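Local coordinates for RagA protein (Porphyromonas gingivalis, PDB 6SLN) that probably works as an outer-membrane TonB-dependent receptor that imports nutrients, most likely peptides, together with a partner protein in a complex containing two copies of the receptor, at residues Asp300-Lys303 and Ala304-Thr308; Phe540-Asp543 and Lys544-Leu547; Gly551-Gly554 and Asn555-Leu559; Ser642-Gly645 and Asn646-Gln650; Asn657-Glu660 and Asp661-Gly664. All coordinates share one frame; numbering follows the deposited sequence.

Overall arrangement
All five contacts are local, in a short helix, a turn or an irregular loop. Contact 1, on the short helix before barrel strand 309-322, is partly buried and relies on apolar side chains and a capped helix end. Contacts 2 and 3 share the loop from strand 515-540 to strand 561-580, joined by a salt bridge; contact 2 has an aromatic centre, whereas contact 3 is buried and built on backbone turns. Contacts 4 and 5, in later loops, are more polar; contact 4 lies at the surface and contact 5 has a bridging water. Contacts 2, 3 and 5 all meet the second subunit; within the chain, the nearest atoms of contacts 3 and 5 are about 6 Å apart.

Contact 1 (Asp300-Lys303 and Ala304-Thr308); sequences DWLK and ALFKT
Leu-302 swings CG opposite its backbone N (chi1 175°), while Phe-306 keeps its ring beside its own N (chi1 -70°), and these two choices bring the side chains together at about a right angle, with Leu-302 CD1 4.1 Å from Phe-306 CD1. Leu-302 O sits in the plane of the Phe-306 ring, at its edge. On the neighbouring flank of the helix, Trp-301 offers its benzo side: CE3 lies 3.5 Å from Leu-305 CD1, which arrives at the edge of the indole, and 3.6 Å from Ala-304 CB. This is the short, weakly bonded helix 301-305, which leads into barrel strand 309-322. Asp-300 is its N-cap: OD1 accepts Lys-303 N at 3.0 Å, nearly straight at 173°, although the N-H comes from above the carboxylate plane. Asp-300 O takes Ala-304 N at 2.9 Å. Toward the end of the helix Leu-302 O receives Leu-305 N at 3.0 Å, and Phe-306 N more weakly. Outside the helix, Trp-301 NE1 donates to Tyr-401 O, and the side chains of Leu-302, Leu-305 and Phe-306 all rest on Val-394 of helix 390-396.

Contact 2 (Phe540-Asp543 and Lys544-Leu547); sequences FESD and KLML
Met-546 CA lies over one face of the Phe-540 ring, offset toward the rim and 4.1 Å from the ring centroid in a CH-pi contact, and this is where the packing is dense. The two side chains run at about a right angle, and a bend at chi3 (78°) carries the methyl back, with Met-546 CE 3.6 Å from Phe-540 CD2. The sulfur makes an oblique Met-aromatic contact, Met-546 SD being 5.4 Å from the centroid of the Phe-540 ring. At the ring edge, Leu-547 O approaches Phe-540 CE1 at 3.2 Å. The chain folds back through a type I beta turn, Ser-542 to Leu-545, just after barrel strand 515-540. Leu-545 N closes it by donating to Ser-542 O at 3.2 Å. Ser-542 OG adds an ST turn by accepting Lys-544 N at 3.2 Å. The turn's far corner is loose by comparison: Asp-543 and Lys-544 are exposed, and despite their opposite charges Asp-543 OD2 stays 6.3 Å from Lys-544 NZ. That amine instead has a long, weak ion pair with an acidic side chain of another protein, while Leu-545 packs on Val-655 of the second subunit.

Contact 3 (Gly551-Gly554 and Asn555-Leu559); sequences GKTG and NSLSL
The peptide group joining Thr-553 to Gly-554 has one face covered by Leu-557, whose CD1 stands over it close to Gly-554 N. On that same side Ser-556 N rises above the carbonyl plane to reach Thr-553 O, a bond of 3.0 Å. The next carbonyl is used similarly: Gly-554 O receives Leu-557 N at 2.9 Å, again from above its plane. These two successive bonds from residue i+3 back to i make a short 3-10 turn in the loop between barrel strands 515-540 and 561-580. Gly-554 enters it with a positive phi of 52°, a conformation that by itself favours glycine. Asn-555 points its CB away from the turn, and its ND2 is bonded to the backbone of another protein. Lys-552 also leads outward; its NZ forms a salt bridge with Glu-541 OE1 and bonds to Gly-539 O, so the loop is tied back to the end of the strand it left. Across the turn Ser-556 holds OG beside its own backbone N (chi1 -66°), bringing it against the start of the lysine chain. Leu-557 sets both methyls against the same side of the backbone, CD2 3.8 Å from Lys-552 O and CD1 3.9 Å from Thr-553 CB.

Contact 4 (Ser642-Gly645 and Asn646-Gln650); sequences SEIG and NYNHQ
Ile-644 and Asn-648 cross obliquely, the isoleucine presenting its CG1 branch to the side-chain amide, with CD1 3.8 Å from Asn-648 ND2. The setting is an irregular loop between strand 627-641 of the barrel and strand 652-655, entered through an inverse gamma turn centred on Glu-643, in which Ile-644 N donates to Ser-642 O. Ile-644 carries CG1 between its own backbone N and carbonyl carbon (chi1 62°), which lays that branch alongside the amide. Asn-648 directs its CB toward 642-645, but the modelled orientation of its amide is doubtful, because ND2 is set against another donor, Gly-645 N. A modelled water donates to Gly-645 O at 3.2 Å; its link on to Asn-648 N is too short to be trusted. Asn-646 turns the other way, its CB over one face of the Tyr-647 ring and its OD1 bonded to Arg-597 NE. Tyr-647 meets Gln-650 NE2 in the plane of its ring, at the edge, and its OH is bonded to Glu-566 N. Glu-643 OE2 pairs with Arg-198. Beyond the tyrosine, the glutamine oxygen reaches a second ring: Gln-650 OE1 sits over the centre of the His-649 imidazole, 3.4 Å above its plane, while weakly accepting His-649 N.

Contact 5 (Asn657-Glu660 and Asp661-Gly664); sequences NYTE and DAMG
Asn-657 OD1 accepts Gly-664 N at 3.0 Å, in the plane of the side-chain carbonyl and fairly straight at 162°. Because CG stands beside the backbone N (chi1 -62°), the amide reaches across to the returning arm of the loop, where OD1 also lies 3.5 Å from Met-663 CG. Farther along, Thr-659 OG1 takes Asp-661 N at 3.0 Å, just as straight at 163°. The hydroxyl oxygen of one residue meeting the N-H two positions later is an ST turn, here at the head of the loop between strands 652-655 and 665-667. Between these two side-chain bonds a water fills in: it accepts Thr-659 N at 3.1 Å and donates to Ala-662 O, also at 3.1 Å, so a backbone donor and a backbone acceptor facing each other across the loop are both satisfied. At the base Gly-664 has a backbone bond with Asn-656 as well. Glu-660 and Asp-661 find their partners in other chains. Glu-660 OE2 bonds both to a polar side chain of another protein and to Thr-553 OG1 of the second subunit. The same chain of the other protein takes Tyr-658 too, its OH bonding to backbone and its O to a basic side chain, whereas Asp-661 OD1 has a weak bond to the backbone of a different chain.

Contact 1 (Asp300-Lys303 and Ala304-Thr308)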
loop_
_atom_site.group_PDB
_atom_site.type_symbol
_atom_site.label_atom_id
_atom_site.label_comp_id
_atom_site.label_asym_id
_atom_site.label_seq_id
_atom_site.Cartn_x
_atom_site.Cartn_y
_atom_site.Cartn_z
ATOM N N ASP A 300 -29.308 -30.591 7.626
ATOM C CA ASP A 300 -29.836 -29.780 6.541
ATOM C C ASP A 300 -28.685 -28.927 6.013
ATOM O O ASP A 300 -28.484 -27.779 6.421
ATOM C CB ASP A 300 -30.994 -28.933 7.060
ATOM C CG ASP A 300 -31.692 -28.153 5.966
ATOM O OD1 ASP A 300 -31.069 -27.940 4.903
ATOM O OD2 ASP A 300 -32.870 -27.762 6.169
ATOM N N TRP A 301 -27.902 -29.510 5.095
ATOM C CA TRP A 301 -26.731 -28.800 4.587
ATOM C C TRP A 301 -27.103 -27.586 3.745
ATOM O O TRP A 301 -26.275 -26.693 3.586
ATOM C CB TRP A 301 -25.831 -29.737 3.791
ATOM C CG TRP A 301 -24.853 -30.423 4.644
ATOM C CD1 TRP A 301 -24.951 -31.678 5.172
ATOM C CD2 TRP A 301 -23.638 -29.878 5.129
ATOM N NE1 TRP A 301 -23.852 -31.957 5.946
ATOM C CE2 TRP A 301 -23.030 -30.862 5.939
ATOM C CE3 TRP A 301 -23.011 -28.646 4.981
ATOM C CZ2 TRP A 301 -21.813 -30.652 6.575
ATOM C CZ3 TRP A 301 -21.809 -28.445 5.609
ATOM C CH2 TRP A 301 -21.216 -29.445 6.391
ATOM N N LEU A 302 -28.328 -27.546 3.218
ATOM C CA LEU A 302 -28.861 -26.329 2.621
ATOM C C LEU A 302 -28.846 -25.194 3.629
ATOM O O LEU A 302 -28.191 -24.167 3.419
ATOM C CB LEU A 302 -30.286 -26.575 2.114
ATOM C CG LEU A 302 -30.980 -25.312 1.584
ATOM C CD1 LEU A 302 -30.156 -24.632 0.464
ATOM C CD2 LEU A 302 -32.427 -25.550 1.150
ATOM N N LYS A 303 -29.548 -25.376 4.751
ATOM C CA LYS A 303 -29.540 -24.358 5.792
ATOM C C LYS A 303 -28.149 -24.157 6.393
ATOM O O LYS A 303 -27.843 -23.057 6.863
ATOM C CB LYS A 303 -30.570 -24.695 6.872
ATOM C CG LYS A 303 -30.650 -23.642 7.978
ATOM C CD LYS A 303 -31.766 -23.933 8.945
ATOM C CE LYS A 303 -32.918 -24.590 8.212
ATOM N NZ LYS A 303 -33.861 -23.580 7.649
ATOM N N ALA A 304 -27.288 -25.169 6.343
ATOM C CA ALA A 304 -25.921 -24.989 6.816
ATOM C C ALA A 304 -25.170 -23.940 6.009
ATOM O O ALA A 304 -24.243 -23.314 6.531
ATOM C CB ALA A 304 -25.172 -26.320 6.756
ATOM N N LEU A 305 -25.523 -23.754 4.728
ATOM C CA LEU A 305 -24.761 -22.872 3.854
ATOM C C LEU A 305 -25.552 -21.751 3.196
ATOM O O LEU A 305 -24.947 -20.959 2.474
ATOM C CB LEU A 305 -24.024 -23.685 2.770
ATOM C CG LEU A 305 -22.995 -24.629 3.389
ATOM C CD1 LEU A 305 -23.094 -25.974 2.738
ATOM C CD2 LEU A 305 -21.567 -24.083 3.374
ATOM N N PHE A 306 -26.860 -21.655 3.411
ATOM C CA PHE A 306 -27.645 -20.569 2.836
ATOM C C PHE A 306 -28.677 -20.118 3.853
ATOM O O PHE A 306 -29.191 -20.913 4.644
ATOM C CB PHE A 306 -28.350 -20.971 1.517
ATOM C CG PHE A 306 -27.411 -21.171 0.362
ATOM C CD1 PHE A 306 -26.704 -22.355 0.218
ATOM C CD2 PHE A 306 -27.219 -20.165 -0.565
ATOM C CE1 PHE A 306 -25.838 -22.537 -0.840
ATOM C CE2 PHE A 306 -26.374 -20.341 -1.629
ATOM C CZ PHE A 306 -25.675 -21.529 -1.765
ATOM N N LYS A 307 -28.983 -18.829 3.811
ATOM C CA LYS A 307 -29.820 -18.170 4.798
ATOM C C LYS A 307 -30.765 -17.252 4.048
ATOM O O LYS A 307 -30.561 -16.953 2.875
ATOM C CB LYS A 307 -28.969 -17.363 5.795
ATOM C CG LYS A 307 -28.005 -16.383 5.087
ATOM C CD LYS A 307 -27.276 -15.396 6.020
ATOM C CE LYS A 307 -27.383 -13.944 5.512
ATOM N NZ LYS A 307 -27.285 -12.898 6.582
ATOM N N THR A 308 -31.812 -16.822 4.723
ATOM C CA THR A 308 -32.580 -15.698 4.229
ATOM C C THR A 308 -31.812 -14.431 4.569
ATOM O O THR A 308 -31.269 -14.296 5.671
ATOM C CB THR A 308 -33.972 -15.672 4.855
ATOM O OG1 THR A 308 -34.629 -16.915 4.597
ATOM C CG2 THR A 308 -34.801 -14.569 4.254
#

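Contact 2 (Phe540-Asp543 and Lys544-Leu547)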
loop_
_atom_site.group_PDB
_atom_site.type_symbol
_atom_site.label_atom_id
_atom_site.label_comp_id
_atom_site.label_asym_id
_atom_site.label_seq_id
_atom_site.Cartn_x
_atom_site.Cartn_y
_atom_site.Cartn_z
ATOM N N PHE A 540 1.494 -11.784 13.311
ATOM C CA PHE A 540 0.908 -11.135 14.476
ATOM C C PHE A 540 0.569 -12.179 15.529
ATOM O O PHE A 540 0.130 -13.285 15.206
ATOM C CB PHE A 540 -0.361 -10.380 14.073
ATOM C CG PHE A 540 -0.169 -9.424 12.923
ATOM C CD1 PHE A 540 0.617 -8.288 13.074
ATOM C CD2 PHE A 540 -0.757 -9.668 11.684
ATOM C CE1 PHE A 540 0.801 -7.401 12.021
ATOM C CE2 PHE A 540 -0.578 -8.783 10.622
ATOM C CZ PHE A 540 0.204 -7.646 10.797
ATOM N N GLU A 541 0.778 -11.842 16.799
ATOM C CA GLU A 541 0.413 -12.751 17.882
ATOM C C GLU A 541 -0.716 -12.202 18.725
ATOM O O GLU A 541 -1.068 -12.801 19.748
ATOM C CB GLU A 541 1.620 -13.083 18.757
ATOM C CG GLU A 541 2.501 -14.126 18.129
ATOM C CD GLU A 541 3.915 -14.159 18.663
ATOM O OE1 GLU A 541 4.826 -14.551 17.901
ATOM O OE2 GLU A 541 4.122 -13.824 19.847
ATOM N N SER A 542 -1.332 -11.105 18.299
ATOM C CA SER A 542 -2.412 -10.556 19.102
ATOM C C SER A 542 -3.343 -9.714 18.242
ATOM O O SER A 542 -2.905 -8.927 17.391
ATOM C CB SER A 542 -1.874 -9.719 20.267
ATOM O OG SER A 542 -2.796 -8.711 20.668
ATOM N N ASP A 543 -4.634 -9.901 18.518
ATOM C CA ASP A 543 -5.763 -9.163 17.956
ATOM C C ASP A 543 -5.560 -7.651 17.937
ATOM O O ASP A 543 -6.017 -6.970 17.010
ATOM C CB ASP A 543 -6.989 -9.497 18.810
ATOM C CG ASP A 543 -8.250 -9.468 18.039
ATOM O OD1 ASP A 543 -8.287 -8.772 16.997
ATOM O OD2 ASP A 543 -9.203 -10.146 18.473
ATOM N N LYS A 544 -4.956 -7.103 18.994
ATOM C CA LYS A 544 -4.887 -5.669 19.248
ATOM C C LYS A 544 -3.671 -5.017 18.633
ATOM O O LYS A 544 -3.593 -3.787 18.626
ATOM C CB LYS A 544 -4.876 -5.394 20.765
ATOM C CG LYS A 544 -6.272 -5.251 21.403
ATOM C CD LYS A 544 -6.746 -6.517 22.080
ATOM C CE LYS A 544 -5.800 -6.937 23.209
ATOM N NZ LYS A 544 -5.872 -8.400 23.527
ATOM N N LEU A 545 -2.722 -5.808 18.140
ATOM C CA LEU A 545 -1.464 -5.318 17.583
ATOM C C LEU A 545 -1.321 -5.860 16.153
ATOM O O LEU A 545 -0.527 -6.774 15.876
ATOM C CB LEU A 545 -0.310 -5.728 18.477
ATOM C CG LEU A 545 -0.555 -5.524 19.976
ATOM C CD1 LEU A 545 0.343 -6.424 20.818
ATOM C CD2 LEU A 545 -0.364 -4.062 20.383
ATOM N N MET A 546 -2.098 -5.283 15.232
ATOM C CA MET A 546 -2.199 -5.808 13.876
ATOM C C MET A 546 -1.996 -4.718 12.811
ATOM O O MET A 546 -2.516 -4.827 11.695
ATOM C CB MET A 546 -3.542 -6.519 13.682
ATOM C CG MET A 546 -3.620 -7.855 14.372
ATOM S SD MET A 546 -5.008 -8.843 13.816
ATOM C CE MET A 546 -4.353 -9.445 12.267
ATOM N N LEU A 547 -1.245 -3.664 13.124
ATOM C CA LEU A 547 -0.814 -2.747 12.077
ATOM C C LEU A 547 0.199 -3.444 11.163
ATOM O O LEU A 547 1.008 -4.266 11.612
ATOM C CB LEU A 547 -0.198 -1.483 12.682
ATOM C CG LEU A 547 -1.080 -0.570 13.550
ATOM C CD1 LEU A 547 -0.315 0.668 13.979
ATOM C CD2 LEU A 547 -2.372 -0.188 12.842
#

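Contact 3 (Gly551-Gly554 and Asn555-Leu559)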
loop_
_atom_site.group_PDB
_atom_site.type_symbol
_atom_site.label_atom_id
_atom_site.label_comp_id
_atom_site.label_asym_id
_atom_site.label_seq_id
_atom_site.Cartn_x
_atom_site.Cartn_y
_atom_site.Cartn_z
ATOM N N GLY A 551 4.335 -6.518 11.706
ATOM C CA GLY A 551 4.571 -7.897 11.351
ATOM C C GLY A 551 5.962 -8.383 11.730
ATOM O O GLY A 551 6.881 -7.614 12.042
ATOM N N LYS A 552 6.109 -9.705 11.709
ATOM C CA LYS A 552 7.433 -10.295 11.819
ATOM C C LYS A 552 8.209 -9.947 10.562
ATOM O O LYS A 552 7.629 -9.704 9.504
ATOM C CB LYS A 552 7.348 -11.823 12.023
ATOM C CG LYS A 552 6.434 -12.260 13.190
ATOM C CD LYS A 552 6.643 -13.714 13.597
ATOM C CE LYS A 552 6.688 -13.909 15.130
ATOM N NZ LYS A 552 5.556 -13.268 15.844
ATOM N N THR A 553 9.525 -9.863 10.693
ATOM C CA THR A 553 10.330 -9.529 9.531
ATOM C C THR A 553 10.948 -10.800 8.967
ATOM O O THR A 553 10.359 -11.880 9.096
ATOM C CB THR A 553 11.403 -8.482 9.877
ATOM O OG1 THR A 553 12.253 -8.937 10.943
ATOM C CG2 THR A 553 10.757 -7.162 10.249
ATOM N N GLY A 554 12.127 -10.679 8.352
ATOM C CA GLY A 554 12.830 -11.825 7.795
ATOM C C GLY A 554 11.947 -12.643 6.882
ATOM O O GLY A 554 11.204 -12.113 6.042
ATOM N N ASN A 555 11.973 -13.956 7.094
ATOM C CA ASN A 555 11.230 -14.891 6.261
ATOM C C ASN A 555 9.723 -14.664 6.254
ATOM O O ASN A 555 9.043 -15.264 5.417
ATOM C CB ASN A 555 11.552 -16.305 6.711
ATOM C CG ASN A 555 12.945 -16.700 6.293
ATOM O OD1 ASN A 555 13.595 -15.963 5.542
ATOM N ND2 ASN A 555 13.424 -17.838 6.777
ATOM N N SER A 556 9.195 -13.802 7.113
ATOM C CA SER A 556 7.776 -13.485 7.126
ATOM C C SER A 556 7.424 -12.310 6.214
ATOM O O SER A 556 6.261 -11.897 6.175
ATOM C CB SER A 556 7.324 -13.174 8.560
ATOM O OG SER A 556 7.399 -14.317 9.399
ATOM N N LEU A 557 8.387 -11.739 5.500
ATOM C CA LEU A 557 8.074 -10.576 4.684
ATOM C C LEU A 557 7.620 -11.007 3.296
ATOM O O LEU A 557 7.613 -12.187 2.952
ATOM C CB LEU A 557 9.279 -9.640 4.591
ATOM C CG LEU A 557 9.702 -9.144 5.967
ATOM C CD1 LEU A 557 11.183 -8.793 6.020
ATOM C CD2 LEU A 557 8.838 -7.950 6.327
ATOM N N SER A 558 7.255 -10.027 2.481
ATOM C CA SER A 558 6.718 -10.356 1.166
ATOM C C SER A 558 6.726 -9.101 0.307
ATOM O O SER A 558 6.685 -7.985 0.821
ATOM C CB SER A 558 5.301 -10.925 1.281
ATOM O OG SER A 558 4.421 -9.939 1.836
ATOM N N LEU A 559 6.769 -9.290 -1.004
ATOM C CA LEU A 559 6.739 -8.139 -1.891
ATOM C C LEU A 559 5.356 -7.515 -1.857
ATOM O O LEU A 559 4.377 -8.202 -1.607
ATOM C CB LEU A 559 7.064 -8.540 -3.315
ATOM C CG LEU A 559 8.538 -8.823 -3.573
ATOM C CD1 LEU A 559 8.692 -9.592 -4.902
ATOM C CD2 LEU A 559 9.314 -7.523 -3.594
#

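Contact 4 (Ser642-Gly645 and Asn646-Gln650)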
loop_
_atom_site.group_PDB
_atom_site.type_symbol
_atom_site.label_atom_id
_atom_site.label_comp_id
_atom_site.label_asym_id
_atom_site.label_seq_id
_atom_site.Cartn_x
_atom_site.Cartn_y
_atom_site.Cartn_z
ATOM N N SER A 642 -13.115 -2.542 -29.903
ATOM C CA SER A 642 -11.735 -2.589 -29.432
ATOM C C SER A 642 -11.663 -2.964 -27.962
ATOM O O SER A 642 -10.616 -2.765 -27.325
ATOM C CB SER A 642 -11.034 -1.259 -29.630
ATOM O OG SER A 642 -11.892 -0.213 -29.225
ATOM N N GLU A 643 -12.752 -3.491 -27.407
ATOM C CA GLU A 643 -12.768 -3.898 -26.011
ATOM C C GLU A 643 -11.877 -5.121 -25.857
ATOM O O GLU A 643 -12.333 -6.263 -25.798
ATOM C CB GLU A 643 -14.182 -4.190 -25.534
ATOM C CG GLU A 643 -14.865 -3.012 -24.910
ATOM C CD GLU A 643 -13.932 -2.119 -24.138
ATOM O OE1 GLU A 643 -13.171 -2.638 -23.279
ATOM O OE2 GLU A 643 -13.970 -0.891 -24.399
ATOM N N ILE A 644 -10.579 -4.877 -25.770
ATOM C CA ILE A 644 -9.621 -5.901 -25.399
ATOM C C ILE A 644 -8.694 -5.324 -24.334
ATOM O O ILE A 644 -8.871 -4.195 -23.879
ATOM C CB ILE A 644 -8.819 -6.397 -26.607
ATOM C CG1 ILE A 644 -8.020 -5.219 -27.176
ATOM C CG2 ILE A 644 -9.765 -6.992 -27.642
ATOM C CD1 ILE A 644 -7.070 -5.608 -28.298
ATOM N N GLY A 645 -7.696 -6.112 -23.948
ATOM C CA GLY A 645 -6.683 -5.637 -23.028
ATOM C C GLY A 645 -6.006 -4.370 -23.524
ATOM O O GLY A 645 -6.198 -3.910 -24.650
ATOM N N ASN A 646 -5.190 -3.792 -22.643
ATOM C CA ASN A 646 -4.586 -2.491 -22.895
ATOM C C ASN A 646 -3.257 -2.558 -23.639
ATOM O O ASN A 646 -2.839 -1.552 -24.224
ATOM C CB ASN A 646 -4.376 -1.746 -21.570
ATOM C CG ASN A 646 -5.673 -1.442 -20.865
ATOM O OD1 ASN A 646 -6.620 -0.952 -21.488
ATOM N ND2 ASN A 646 -5.724 -1.714 -19.545
ATOM N N TYR A 647 -2.583 -3.702 -23.626
ATOM C CA TYR A 647 -1.203 -3.811 -24.073
ATOM C C TYR A 647 -0.998 -5.138 -24.804
ATOM O O TYR A 647 -0.131 -5.935 -24.465
ATOM C CB TYR A 647 -0.225 -3.735 -22.899
ATOM C CG TYR A 647 -0.473 -2.621 -21.911
ATOM C CD1 TYR A 647 -0.177 -1.290 -22.241
ATOM C CD2 TYR A 647 -0.987 -2.893 -20.638
ATOM C CE1 TYR A 647 -0.396 -0.264 -21.341
ATOM C CE2 TYR A 647 -1.205 -1.862 -19.715
ATOM C CZ TYR A 647 -0.904 -0.546 -20.071
ATOM O OH TYR A 647 -1.129 0.492 -19.175
ATOM N N ASN A 648 -1.806 -5.400 -25.822
ATOM C CA ASN A 648 -1.825 -6.719 -26.439
ATOM C C ASN A 648 -1.029 -6.817 -27.725
ATOM O O ASN A 648 -1.012 -7.895 -28.331
ATOM C CB ASN A 648 -3.267 -7.144 -26.725
ATOM C CG ASN A 648 -4.000 -7.588 -25.481
ATOM O OD1 ASN A 648 -3.460 -8.315 -24.645
ATOM N ND2 ASN A 648 -5.231 -7.136 -25.344
ATOM N N HIS A 649 -0.401 -5.727 -28.182
ATOM C CA HIS A 649 0.401 -5.770 -29.397
ATOM C C HIS A 649 1.900 -5.764 -29.145
ATOM O O HIS A 649 2.653 -6.254 -29.992
ATOM C CB HIS A 649 0.051 -4.591 -30.314
ATOM C CG HIS A 649 0.106 -3.260 -29.636
ATOM N ND1 HIS A 649 1.240 -2.479 -29.627
ATOM C CD2 HIS A 649 -0.835 -2.570 -28.948
ATOM C CE1 HIS A 649 0.998 -1.364 -28.960
ATOM N NE2 HIS A 649 -0.257 -1.392 -28.542
ATOM N N GLN A 650 2.345 -5.243 -28.008
ATOM C CA GLN A 650 3.763 -5.155 -27.719
ATOM C C GLN A 650 4.359 -6.541 -27.470
ATOM O O GLN A 650 3.708 -7.423 -26.902
ATOM C CB GLN A 650 3.967 -4.239 -26.509
ATOM C CG GLN A 650 3.377 -2.833 -26.704
ATOM C CD GLN A 650 1.999 -2.637 -26.062
ATOM O OE1 GLN A 650 1.148 -3.534 -26.074
ATOM N NE2 GLN A 650 1.768 -1.450 -25.524
HETATM O O HOH W 1 -3.673 -3.989 -26.537
#

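Contact 5 (Asn657-Glu660 and Asp661-Gly664)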
loop_
_atom_site.group_PDB
_atom_site.type_symbol
_atom_site.label_atom_id
_atom_site.label_comp_id
_atom_site.label_asym_id
_atom_site.label_seq_id
_atom_site.Cartn_x
_atom_site.Cartn_y
_atom_site.Cartn_z
ATOM N N ASN A 657 12.862 -13.049 -11.368
ATOM C CA ASN A 657 14.123 -13.111 -10.663
ATOM C C ASN A 657 14.445 -14.538 -10.231
ATOM O O ASN A 657 13.607 -15.229 -9.650
ATOM C CB ASN A 657 14.073 -12.130 -9.500
ATOM C CG ASN A 657 13.882 -10.717 -10.000
ATOM O OD1 ASN A 657 14.408 -10.359 -11.059
ATOM N ND2 ASN A 657 13.104 -9.936 -9.302
ATOM N N TYR A 658 15.650 -14.984 -10.584
ATOM C CA TYR A 658 16.167 -16.275 -10.141
ATOM C C TYR A 658 16.683 -16.200 -8.703
ATOM O O TYR A 658 16.137 -16.841 -7.801
ATOM C CB TYR A 658 17.265 -16.747 -11.100
ATOM C CG TYR A 658 17.690 -18.167 -10.847
ATOM C CD1 TYR A 658 16.753 -19.145 -10.574
ATOM C CD2 TYR A 658 19.023 -18.524 -10.850
ATOM C CE1 TYR A 658 17.133 -20.434 -10.324
ATOM C CE2 TYR A 658 19.414 -19.816 -10.605
ATOM C CZ TYR A 658 18.466 -20.768 -10.345
ATOM O OH TYR A 658 18.838 -22.075 -10.109
ATOM N N THR A 659 17.752 -15.430 -8.466
ATOM C CA THR A 659 18.283 -15.258 -7.121
ATOM C C THR A 659 17.749 -13.968 -6.517
ATOM O O THR A 659 16.915 -13.273 -7.108
ATOM C CB THR A 659 19.811 -15.232 -7.102
ATOM O OG1 THR A 659 20.268 -13.941 -7.507
ATOM C CG2 THR A 659 20.392 -16.259 -7.999
ATOM N N GLU A 660 18.247 -13.627 -5.334
ATOM C CA GLU A 660 17.898 -12.369 -4.692
ATOM C C GLU A 660 18.956 -11.291 -4.885
ATOM O O GLU A 660 18.780 -10.168 -4.404
ATOM C CB GLU A 660 17.651 -12.603 -3.207
ATOM C CG GLU A 660 16.520 -13.582 -2.964
ATOM C CD GLU A 660 16.415 -14.030 -1.514
ATOM O OE1 GLU A 660 17.461 -14.305 -0.863
ATOM O OE2 GLU A 660 15.263 -14.129 -1.048
ATOM N N ASP A 661 20.027 -11.586 -5.611
ATOM C CA ASP A 661 21.143 -10.670 -5.754
ATOM C C ASP A 661 21.279 -10.082 -7.151
ATOM O O ASP A 661 22.236 -9.344 -7.406
ATOM C CB ASP A 661 22.417 -11.394 -5.340
ATOM C CG ASP A 661 22.336 -11.882 -3.907
ATOM O OD1 ASP A 661 21.654 -11.207 -3.111
ATOM O OD2 ASP A 661 22.928 -12.927 -3.568
ATOM N N ALA A 662 20.331 -10.346 -8.044
ATOM C CA ALA A 662 20.464 -9.949 -9.439
ATOM C C ALA A 662 19.090 -10.048 -10.085
ATOM O O ALA A 662 18.224 -10.783 -9.610
ATOM C CB ALA A 662 21.493 -10.827 -10.169
ATOM N N MET A 663 18.883 -9.282 -11.155
ATOM C CA MET A 663 17.595 -9.311 -11.839
ATOM C C MET A 663 17.583 -10.380 -12.936
ATOM O O MET A 663 18.626 -10.726 -13.502
ATOM C CB MET A 663 17.256 -7.937 -12.424
ATOM C CG MET A 663 15.886 -7.858 -13.080
ATOM S SD MET A 663 15.565 -6.216 -13.744
ATOM C CE MET A 663 16.362 -6.288 -15.343
ATOM N N GLY A 664 16.392 -10.928 -13.175
ATOM C CA GLY A 664 16.201 -11.922 -14.227
ATOM C C GLY A 664 15.060 -11.510 -15.130
ATOM O O GLY A 664 14.057 -10.967 -14.675
HETATM O O HOH W 2 17.930 -13.550 -10.876
#